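Local coordinates for ssDNA binding protein (Pyrococcus furiosus, PDB 4PSM), which probably binds single-stranded DNA, holding it in a tunnel system formed between the subunits of its assembly, at residues P3-G8 / R21-I26. Numbering follows the deposited sequence.
Sequences PKLMTG and RVLFAI
Leu5 meets the helix at the tip of one branch: its CD2 lies 3.9 Å from Leu23 CB and 4.1 Å from Leu23 CD1, the two leucine side chains crossing at about a right angle. With CG of Leu5 anti to the backbone N (chi1 159°), the group is set level with Leu23, and CD2 then extends to it. One turn further on, Ile26 reaches across to the strand with its CD1, 4.1 Å from Leu5 CB and 4.0 Å from Lys4 O. Val22, pointing straight at the strand, sets both methyls on the carbonyl oxygen of Met6, CG1 at 3.5 Å and CG2 at 3.8 Å; a short beta-branched residue fits so near a backbone. The axes of the two short segments come within 8.4 Å, their N-to-C directions 137° apart. Beyond them, Trp77 of strand 74-87 touches both Leu5 and Leu23, so the leucines belong to the core between the antiparallel sheet and its helices. Leu5 and Thr7 pair by backbone with strand 61-71, while the carbonyls of Lys4 and Met6 face residues 21-26, whose methyls cover them without bonding. Adhesion here is thus van der Waals; Lys18, earlier in the helix, adds a polar tie to Thr7 O.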
loop_
_atom_site.group_PDB
_atom_site.type_symbol
_atom_site.label_atom_id
_atom_site.label_comp_id
_atom_site.label_asym_id
_atom_site.label_seq_id
_atom_site.Cartn_x
_atom_site.Cartn_y
_atom_site.Cartn_z
ATOM N N PRO A 3 19.211 -31.414 15.687
ATOM C CA PRO A 3 18.032 -30.869 15.004
ATOM C C PRO A 3 16.960 -31.933 14.872
ATOM O O PRO A 3 17.189 -32.960 14.234
ATOM C CB PRO A 3 18.561 -30.510 13.607
ATOM C CG PRO A 3 20.062 -30.655 13.686
ATOM C CD PRO A 3 20.317 -31.662 14.752
ATOM N N LYS A 4 15.800 -31.698 15.468
ATOM C CA LYS A 4 14.737 -32.689 15.416
ATOM C C LYS A 4 13.425 -32.075 14.969
ATOM O O LYS A 4 13.052 -30.985 15.401
ATOM C CB LYS A 4 14.565 -33.362 16.774
ATOM C CG LYS A 4 13.901 -34.728 16.724
ATOM C CD LYS A 4 14.099 -35.443 18.050
ATOM C CE LYS A 4 15.570 -35.410 18.447
ATOM N NZ LYS A 4 15.779 -35.569 19.909
ATOM N N LEU A 5 12.730 -32.780 14.087
ATOM C CA LEU A 5 11.409 -32.361 13.652
ATOM C C LEU A 5 10.365 -33.111 14.468
ATOM O O LEU A 5 10.418 -34.330 14.594
ATOM C CB LEU A 5 11.251 -32.607 12.160
ATOM C CG LEU A 5 9.949 -32.740 11.361
ATOM C CD1 LEU A 5 8.651 -33.036 12.118
ATOM C CD2 LEU A 5 9.791 -31.738 10.239
HETATM N N MSE A 6 9.425 -32.368 15.038
HETATM C CA MSE A 6 8.369 -32.960 15.837
HETATM C C MSE A 6 7.039 -32.317 15.510
HETATM O O MSE A 6 6.907 -31.093 15.523
HETATM C CB MSE A 6 8.664 -32.791 17.318
HETATM C CG MSE A 6 10.005 -33.343 17.747
HETATM SE SE MSE A 6 10.286 -33.064 19.654
HETATM C CE MSE A 6 9.994 -31.143 19.730
ATOM N N THR A 7 6.052 -33.151 15.215
ATOM C CA THR A 7 4.731 -32.660 14.868
ATOM C C THR A 7 3.880 -32.375 16.103
ATOM O O THR A 7 2.996 -31.518 16.071
ATOM C CB THR A 7 3.979 -33.661 13.972
ATOM O OG1 THR A 7 3.862 -34.913 14.653
ATOM C CG2 THR A 7 4.704 -33.867 12.652
ATOM N N GLY A 8 4.153 -33.088 17.191
ATOM C CA GLY A 8 3.236 -33.118 18.314
ATOM C C GLY A 8 2.032 -33.896 17.838
ATOM O O GLY A 8 2.085 -34.534 16.779
ATOM N N ARG A 21 4.868 -27.747 7.635
ATOM C CA ARG A 21 4.777 -26.520 8.414
ATOM C C ARG A 21 5.888 -26.416 9.441
ATOM O O ARG A 21 6.549 -25.381 9.549
ATOM C CB ARG A 21 3.405 -26.393 9.058
ATOM C CG ARG A 21 2.318 -26.110 8.044
ATOM C CD ARG A 21 0.945 -26.322 8.622
ATOM N NE ARG A 21 0.791 -25.677 9.917
ATOM C CZ ARG A 21 -0.286 -25.822 10.675
ATOM N NH1 ARG A 21 -1.276 -26.588 10.244
ATOM N NH2 ARG A 21 -0.375 -25.207 11.850
ATOM N N VAL A 22 6.103 -27.500 10.179
ATOM C CA VAL A 22 7.134 -27.532 11.208
ATOM C C VAL A 22 8.506 -27.380 10.571
ATOM O O VAL A 22 9.356 -26.638 11.061
ATOM C CB VAL A 22 7.075 -28.843 12.006
ATOM C CG1 VAL A 22 8.152 -28.863 13.098
ATOM C CG2 VAL A 22 5.698 -28.999 12.608
ATOM N N LEU A 23 8.710 -28.094 9.471
ATOM C CA LEU A 23 9.954 -28.008 8.724
ATOM C C LEU A 23 10.263 -26.566 8.266
ATOM O O LEU A 23 11.383 -26.080 8.437
ATOM C CB LEU A 23 9.910 -28.973 7.541
ATOM C CG LEU A 23 11.238 -29.251 6.841
ATOM C CD1 LEU A 23 12.314 -29.587 7.861
ATOM C CD2 LEU A 23 11.074 -30.372 5.839
ATOM N N PHE A 24 9.270 -25.879 7.705
ATOM C CA PHE A 24 9.460 -24.478 7.313
ATOM C C PHE A 24 9.896 -23.614 8.488
ATOM O O PHE A 24 10.765 -22.753 8.349
ATOM C CB PHE A 24 8.189 -23.879 6.715
ATOM C CG PHE A 24 8.084 -24.038 5.240
ATOM C CD1 PHE A 24 8.938 -23.344 4.395
ATOM C CD2 PHE A 24 7.123 -24.861 4.687
ATOM C CE1 PHE A 24 8.850 -23.493 3.028
ATOM C CE2 PHE A 24 7.024 -25.006 3.305
ATOM C CZ PHE A 24 7.890 -24.320 2.481
ATOM N N ALA A 25 9.285 -23.849 9.644
ATOM C CA ALA A 25 9.536 -23.021 10.814
ATOM C C ALA A 25 10.944 -23.210 11.383
ATOM O O ALA A 25 11.592 -22.243 11.783
ATOM C CB ALA A 25 8.481 -23.279 11.878
ATOM N N ILE A 26 11.423 -24.451 11.403
ATOM C CA ILE A 26 12.707 -24.747 12.035
ATOM C C ILE A 26 13.916 -24.593 11.108
ATOM O O ILE A 26 15.045 -24.468 11.576
ATOM C CB ILE A 26 12.711 -26.146 12.701
ATOM C CG1 ILE A 26 12.638 -27.255 11.648
ATOM C CG2 ILE A 26 11.562 -26.266 13.705
ATOM C CD1 ILE A 26 12.406 -28.640 12.244
#